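Local coordinates for protein O-ureido-L-serine synthase (Streptomyces lavendulae, PDB 3X44) that uses pyridoxal 5'-phosphate to add hydroxyurea to O-acetyl-L-serine, forming O-ureido-L-serine on the pathway to the antibiotic D-cycloserine, at residues Val17-Met22 with Arg252-Glu257; Tyr30-Ser35 with Leu287-Asp292. The protein carries 1 engineered substitution. One frame throughout, in Å; residues are numbered along the deposited sequence.

Contact 1: Val17-Met22 with Arg252-Glu257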
loop_
_atom_site.group_PDB
_atom_site.type_symbol
_atom_site.label_atom_id
_atom_site.label_comp_id
_atom_site.label_asym_id
_atom_site.label_seq_id
_atom_site.Cartn_x
_atom_site.Cartn_y
_atom_site.Cartn_z
ATOM N N VAL A 17 -8.919 -9.246 -7.611
ATOM C CA VAL A 17 -8.593 -9.124 -9.024
ATOM C C VAL A 17 -9.733 -9.573 -9.933
ATOM O O VAL A 17 -10.535 -10.445 -9.582
ATOM C CB VAL A 17 -7.318 -9.949 -9.368
ATOM C CG1 VAL A 17 -6.414 -10.039 -8.144
ATOM C CG2 VAL A 17 -7.699 -11.354 -9.834
ATOM N N ARG A 18 -9.782 -8.981 -11.117
ATOM C CA ARG A 18 -10.817 -9.307 -12.082
ATOM C C ARG A 18 -10.447 -10.539 -12.898
ATOM O O ARG A 18 -9.286 -10.720 -13.265
ATOM C CB ARG A 18 -11.018 -8.112 -13.018
ATOM C CG ARG A 18 -12.163 -8.232 -14.001
ATOM C CD ARG A 18 -12.350 -6.914 -14.738
ATOM N NE ARG A 18 -13.368 -6.996 -15.781
ATOM C CZ ARG A 18 -13.215 -7.658 -16.925
ATOM N NH1 ARG A 18 -12.084 -8.301 -17.180
ATOM N NH2 ARG A 18 -14.199 -7.681 -17.816
ATOM N N LEU A 19 -11.426 -11.400 -13.163
ATOM C CA LEU A 19 -11.167 -12.565 -14.000
ATOM C C LEU A 19 -11.178 -11.997 -15.425
ATOM O O LEU A 19 -12.058 -11.210 -15.786
ATOM C CB LEU A 19 -12.264 -13.628 -13.824
ATOM C CG LEU A 19 -12.311 -14.323 -12.454
ATOM C CD1 LEU A 19 -13.173 -15.587 -12.523
ATOM C CD2 LEU A 19 -10.896 -14.678 -12.010
ATOM N N GLN A 20 -10.194 -12.390 -16.224
ATOM C CA GLN A 20 -10.059 -11.882 -17.581
ATOM C C GLN A 20 -10.786 -12.623 -18.701
ATOM O O GLN A 20 -11.158 -12.005 -19.698
ATOM C CB GLN A 20 -8.575 -11.778 -17.924
ATOM C CG GLN A 20 -7.866 -10.651 -17.193
ATOM C CD GLN A 20 -8.147 -9.298 -17.818
ATOM O OE1 GLN A 20 -9.303 -8.937 -18.060
ATOM N NE2 GLN A 20 -7.092 -8.539 -18.083
ATOM N N ARG A 21 -10.991 -13.929 -18.562
ATOM C CA ARG A 21 -11.675 -14.662 -19.620
ATOM C C ARG A 21 -12.743 -15.667 -19.190
ATOM O O ARG A 21 -13.522 -16.121 -20.017
ATOM C CB ARG A 21 -10.648 -15.371 -20.513
ATOM C CG ARG A 21 -9.541 -16.094 -19.762
ATOM C CD ARG A 21 -8.496 -16.664 -20.720
ATOM N NE ARG A 21 -7.653 -15.617 -21.299
ATOM C CZ ARG A 21 -6.657 -15.015 -20.657
ATOM N NH1 ARG A 21 -6.371 -15.352 -19.405
ATOM N NH2 ARG A 21 -5.945 -14.074 -21.265
ATOM N N MET A 22 -12.803 -16.002 -17.907
ATOM C CA MET A 22 -13.777 -16.979 -17.443
ATOM C C MET A 22 -15.207 -16.465 -17.289
ATOM O O MET A 22 -16.163 -17.241 -17.363
ATOM C CB MET A 22 -13.311 -17.585 -16.118
ATOM C CG MET A 22 -12.301 -18.698 -16.279
ATOM S SD MET A 22 -11.715 -19.284 -14.688
ATOM C CE MET A 22 -13.135 -20.205 -14.110
ATOM N N ARG A 252 -9.558 -25.797 -11.473
ATOM C CA ARG A 252 -8.643 -26.160 -12.546
ATOM C C ARG A 252 -8.653 -25.068 -13.598
ATOM O O ARG A 252 -7.597 -24.619 -14.052
ATOM C CB ARG A 252 -9.067 -27.491 -13.181
ATOM C CG ARG A 252 -8.670 -28.710 -12.369
ATOM C CD ARG A 252 -8.979 -30.015 -13.096
ATOM N NE ARG A 252 -8.379 -31.151 -12.403
ATOM C CZ ARG A 252 -8.610 -32.427 -12.691
ATOM N NH1 ARG A 252 -9.437 -32.756 -13.675
ATOM N NH2 ARG A 252 -8.016 -33.378 -11.981
ATOM N N ARG A 253 -9.856 -24.634 -13.969
ATOM C CA ARG A 253 -10.032 -23.598 -14.983
ATOM C C ARG A 253 -9.389 -22.277 -14.572
ATOM O O ARG A 253 -8.828 -21.555 -15.402
ATOM C CB ARG A 253 -11.528 -23.378 -15.259
ATOM C CG ARG A 253 -12.198 -24.495 -16.079
ATOM C CD ARG A 253 -13.551 -24.036 -16.646
ATOM N NE ARG A 253 -13.399 -22.839 -17.478
ATOM C CZ ARG A 253 -14.394 -22.026 -17.816
ATOM N NH1 ARG A 253 -15.630 -22.271 -17.398
ATOM N NH2 ARG A 253 -14.151 -20.959 -18.559
ATOM N N LEU A 254 -9.476 -21.959 -13.287
ATOM C CA LEU A 254 -8.905 -20.722 -12.779
ATOM C C LEU A 254 -7.401 -20.693 -12.984
ATOM O O LEU A 254 -6.859 -19.728 -13.526
ATOM C CB LEU A 254 -9.221 -20.567 -11.286
ATOM C CG LEU A 254 -10.556 -19.901 -10.976
ATOM C CD1 LEU A 254 -10.992 -20.257 -9.567
ATOM C CD2 LEU A 254 -10.413 -18.390 -11.139
ATOM N N ALA A 255 -6.732 -21.755 -12.550
ATOM C CA ALA A 255 -5.286 -21.852 -12.676
ATOM C C ALA A 255 -4.815 -21.888 -14.131
ATOM O O ALA A 255 -3.831 -21.243 -14.482
ATOM C CB ALA A 255 -4.786 -23.082 -11.934
ATOM N N ALA A 256 -5.523 -22.623 -14.984
ATOM C CA ALA A 256 -5.130 -22.745 -16.389
ATOM C C ALA A 256 -5.639 -21.646 -17.334
ATOM O O ALA A 256 -5.067 -21.427 -18.415
ATOM C CB ALA A 256 -5.554 -24.119 -16.916
ATOM N N GLU A 257 -6.698 -20.946 -16.932
ATOM C CA GLU A 257 -7.269 -19.898 -17.776
ATOM C C GLU A 257 -7.064 -18.484 -17.243
ATOM O O GLU A 257 -7.241 -17.505 -17.970
ATOM C CB GLU A 257 -8.763 -20.159 -17.980
ATOM C CG GLU A 257 -9.050 -21.407 -18.794
ATOM C CD GLU A 257 -10.523 -21.758 -18.830
ATOM O OE1 GLU A 257 -11.356 -20.839 -18.969
ATOM O OE2 GLU A 257 -10.848 -22.957 -18.724
#
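M22 reaches from the loop that follows strand 16-18, outermost in the mixed sheet within this chain, to the C-terminal turns of helix 244-257, packing loop against helix in this type II PLP fold. From CB its CG turns anti to the carbonyl carbon (chi1 -82°). CG then meets the salt-bridged pair R253 and E257, 3.7 Å from R253 NH2 and 3.6 Å from E257 OE1. SD comes down on the helix backbone, 3.7 Å from L254 CA, and also touches L254 CD2. A bend at chi3 of M22 (74°) carries CE to R253 CB and over the centre of one face of the R253 guanidinium. That guanidinium is held by E257 one turn on: NE goes to OE2 and NH2 to OE1, a side-on, two-nitrogen grip that fixes the flat group beneath the methionine methyl. Beside M22, L19 and L254 cross at about a right angle, CD2 to CD2 at 3.8 Å. V270 and L274 of helix 264-278 also pack on M22. E258, just past the helix, accepts the backbone N-H groups of Q20, R21 and M22. Toward the second subunit, R21 directs its CB at the helix; its NH1 bonds to A84 O of that subunit and, within the chain, donates to E257 O at 2.7 Å, the oxygen lying near the guanidinium plane.

Contact 2: Tyr30-Ser35 with Leu287-Asp292. With PUS ((E)-O-(carbamoylamino)-N-({3-hydroxy-2-methyl-5-[(phosphonooxy)methyl]pyridin-4-yl}methylidene)-L-serine), chain C.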
loop_
_atom_site.group_PDB
_atom_site.type_symbol
_atom_site.label_atom_id
_atom_site.label_comp_id
_atom_site.label_asym_id
_atom_site.label_seq_id
_atom_site.Cartn_x
_atom_site.Cartn_y
_atom_site.Cartn_z
ATOM N N TYR A 30 -14.976 -10.635 -9.983
ATOM C CA TYR A 30 -13.756 -10.326 -9.255
ATOM C C TYR A 30 -13.575 -11.395 -8.189
ATOM O O TYR A 30 -14.545 -12.021 -7.776
ATOM C CB TYR A 30 -13.869 -8.947 -8.607
ATOM C CG TYR A 30 -13.783 -7.788 -9.581
ATOM C CD1 TYR A 30 -14.933 -7.259 -10.167
ATOM C CD2 TYR A 30 -12.553 -7.198 -9.889
ATOM C CE1 TYR A 30 -14.863 -6.168 -11.031
ATOM C CE2 TYR A 30 -12.478 -6.101 -10.757
ATOM C CZ TYR A 30 -13.635 -5.594 -11.319
ATOM O OH TYR A 30 -13.569 -4.505 -12.154
ATOM N N VAL A 31 -12.339 -11.611 -7.755
ATOM C CA VAL A 31 -12.056 -12.620 -6.742
ATOM C C VAL A 31 -11.090 -12.116 -5.665
ATOM O O VAL A 31 -10.118 -11.421 -5.972
ATOM C CB VAL A 31 -11.465 -13.915 -7.393
ATOM C CG1 VAL A 31 -12.521 -14.596 -8.241
ATOM C CG2 VAL A 31 -10.246 -13.581 -8.253
ATOM N N LYS A 32 -11.382 -12.442 -4.403
ATOM C CA LYS A 32 -10.520 -12.057 -3.282
ATOM C C LYS A 32 -9.566 -13.221 -3.063
ATOM O O LYS A 32 -9.985 -14.336 -2.729
ATOM C CB LYS A 32 -11.344 -11.800 -2.010
ATOM C CG LYS A 32 -10.612 -10.972 -0.940
ATOM C CD LYS A 32 -11.559 -10.036 -0.174
ATOM C CE LYS A 32 -10.838 -9.257 0.933
ATOM N NZ LYS A 32 -9.667 -8.443 0.447
ATOM N N VAL A 33 -8.282 -12.954 -3.269
ATOM C CA VAL A 33 -7.238 -13.960 -3.153
ATOM C C VAL A 33 -6.580 -14.015 -1.779
ATOM O O VAL A 33 -5.540 -13.401 -1.547
ATOM C CB VAL A 33 -6.156 -13.711 -4.224
ATOM C CG1 VAL A 33 -5.325 -14.972 -4.439
ATOM C CG2 VAL A 33 -6.823 -13.282 -5.513
ATOM N N GLU A 34 -7.189 -14.786 -0.882
ATOM C CA GLU A 34 -6.705 -14.943 0.486
ATOM C C GLU A 34 -5.409 -15.752 0.609
ATOM O O GLU A 34 -4.841 -15.859 1.692
ATOM C CB GLU A 34 -7.803 -15.589 1.336
ATOM C CG GLU A 34 -9.044 -14.716 1.479
ATOM C CD GLU A 34 -8.761 -13.421 2.212
ATOM O OE1 GLU A 34 -9.161 -12.347 1.713
ATOM O OE2 GLU A 34 -8.138 -13.479 3.293
ATOM N N SER A 35 -4.945 -16.318 -0.501
ATOM C CA SER A 35 -3.712 -17.095 -0.492
ATOM C C SER A 35 -2.542 -16.162 -0.191
ATOM O O SER A 35 -1.482 -16.602 0.242
ATOM C CB SER A 35 -3.498 -17.770 -1.852
ATOM O OG SER A 35 -3.474 -16.806 -2.885
ATOM N N LEU A 287 -18.434 -10.623 -6.835
ATOM C CA LEU A 287 -17.198 -10.846 -6.093
ATOM C C LEU A 287 -17.239 -12.218 -5.424
ATOM O O LEU A 287 -18.189 -12.535 -4.699
ATOM C CB LEU A 287 -17.015 -9.777 -5.019
ATOM C CG LEU A 287 -15.819 -9.993 -4.089
ATOM C CD1 LEU A 287 -14.522 -9.800 -4.890
ATOM C CD2 LEU A 287 -15.878 -9.017 -2.917
ATOM N N ALA A 288 -16.201 -13.019 -5.661
ATOM C CA ALA A 288 -16.099 -14.358 -5.094
ATOM C C ALA A 288 -14.862 -14.515 -4.212
ATOM O O ALA A 288 -13.771 -14.051 -4.561
ATOM C CB ALA A 288 -16.059 -15.399 -6.217
ATOM N N MET A 289 -15.040 -15.174 -3.069
ATOM C CA MET A 289 -13.941 -15.410 -2.140
ATOM C C MET A 289 -13.146 -16.653 -2.533
ATOM O O MET A 289 -13.723 -17.685 -2.859
ATOM C CB MET A 289 -14.473 -15.618 -0.720
ATOM C CG MET A 289 -15.197 -14.430 -0.128
ATOM S SD MET A 289 -14.061 -13.082 0.232
ATOM C CE MET A 289 -13.016 -13.829 1.493
ATOM N N LEU A 290 -11.821 -16.539 -2.512
ATOM C CA LEU A 290 -10.929 -17.658 -2.805
ATOM C C LEU A 290 -10.167 -17.805 -1.483
ATOM O O LEU A 290 -9.162 -17.129 -1.241
ATOM C CB LEU A 290 -9.963 -17.318 -3.948
ATOM C CG LEU A 290 -10.506 -16.683 -5.237
ATOM C CD1 LEU A 290 -9.405 -16.718 -6.287
ATOM C CD2 LEU A 290 -11.755 -17.410 -5.735
ATOM N N PRO A 291 -10.663 -18.679 -0.600
ATOM C CA PRO A 291 -10.086 -18.946 0.723
ATOM C C PRO A 291 -8.626 -19.350 0.852
ATOM O O PRO A 291 -7.957 -18.924 1.793
ATOM C CB PRO A 291 -11.029 -19.991 1.317
ATOM C CG PRO A 291 -12.347 -19.741 0.595
ATOM C CD PRO A 291 -11.889 -19.472 -0.815
ATOM N N ASP A 292 -8.119 -20.159 -0.069
ATOM C CA ASP A 292 -6.734 -20.583 0.052
ATOM C C ASP A 292 -6.033 -20.926 -1.254
ATOM O O ASP A 292 -6.631 -20.890 -2.334
ATOM C CB ASP A 292 -6.638 -21.772 1.021
ATOM C CG ASP A 292 -7.316 -23.034 0.491
ATOM O OD1 ASP A 292 -7.826 -23.027 -0.653
ATOM O OD2 ASP A 292 -7.330 -24.041 1.237
HETATM N N PUS C . -11.696 -23.510 7.507
HETATM C CA PUS C . -11.798 -23.706 9.009
HETATM C CB PUS C . -13.168 -24.358 9.414
HETATM O OG PUS C . -13.321 -25.689 8.742
HETATM N ND PUS C . -14.084 -26.602 9.563
HETATM C CE PUS C . -15.208 -27.167 9.067
HETATM N NZ2 PUS C . -15.833 -26.615 8.012
HETATM O OZ1 PUS C . -15.647 -28.154 9.565
HETATM C C PUS C . -10.637 -24.614 9.470
HETATM O O PUS C . -9.658 -24.709 8.784
HETATM O OT PUS C . -10.713 -25.221 10.511
HETATM C C2 PUS C . -11.523 -23.076 3.083
HETATM C C3 PUS C . -11.449 -23.150 4.554
HETATM C C4 PUS C . -12.540 -22.573 5.348
HETATM C C5 PUS C . -13.653 -21.919 4.650
HETATM C C6 PUS C . -13.632 -21.886 3.180
HETATM C C2A PUS C . -10.445 -23.692 2.237
HETATM C C4A PUS C . -12.613 -22.785 6.844
HETATM C C5A PUS C . -14.811 -21.293 5.412
HETATM N N1 PUS C . -12.595 -22.458 2.475
HETATM O O3 PUS C . -10.366 -23.683 5.152
HETATM O O1P PUS C . -14.832 -20.548 8.370
HETATM O O2P PUS C . -14.967 -18.314 7.609
HETATM O O3P PUS C . -16.636 -19.881 6.970
HETATM O O4P PUS C . -14.393 -20.042 6.055
HETATM P P PUS C . -15.212 -19.701 7.255
HETATM O O HOH W 1 -6.692 -17.592 -2.785
#
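L290 lays its branched end against V31, CG anti to the carbonyl carbon (chi1 -48°) and 3.6 Å from V31 CB; L290 CD1 touches V31 CB and V31 CG2, and L290 CD2 touches V31 CG1. The two side chains share a face of the sheet with A288 and V33. Parallel strands 28-33 and 285-290 pair here in register, Y30 with L287 through V33 with L290, their short axes 4.5 Å apart and turned by 26°. Four backbone bonds alternate between them: A288 N to Y30 O, K32 N to A288 O, L290 N to K32 O, and E34 N to L290 O (3.1 Å, 150° at the hydrogen). Beyond the last, water 1 accepts from S35 N and donates to L290 O and, weakly, to D292 O, bridging the segments where direct pairing ends. On the other face K32 and M289 lie side by side, pointing the same way; M289 SD sits 3.7 Å from K32 CB, and bends at chi2 and chi3 turn its CE to E34 CG and OE1. K32 NZ continues to E159 and T14, E34 to T14 and R45. P291 sets CB and CG against one face of the PUS pyridine at its N1 end, CB 3.1 Å from N1. D292 OD2 lies 3.3 Å from the ring methyl, PUS C2A, and bonds to Y297 and N73. Helix 264-278 covers the L290 face through A266 and V270, helix 147-164 the K32 and M289 face through T156, and strands 16-18 and 171-174 flank the pair.

The two contacts, with centres 12 Å apart, share the mixed sheet: strand 16-18 of contact 1 runs antiparallel beside strand 28-33 of contact 2. V17 O lies 2.8 Å from V31 N, probably a hydrogen bond, and R18 CB packs 3.4 Å from Y30 CE2. On the L290 face, L19 CD2 approaches V31 CG2 at 4.0 Å, so the leucines of contact 1 continue the apolar layer of contact 2, and V270 of helix 264-278 touches L19, M22, L254 and L290. Contact 2 reaches the ligand through P291 and D292, whereas the side chain of L254 in contact 1 stays about 12 Å from PUS.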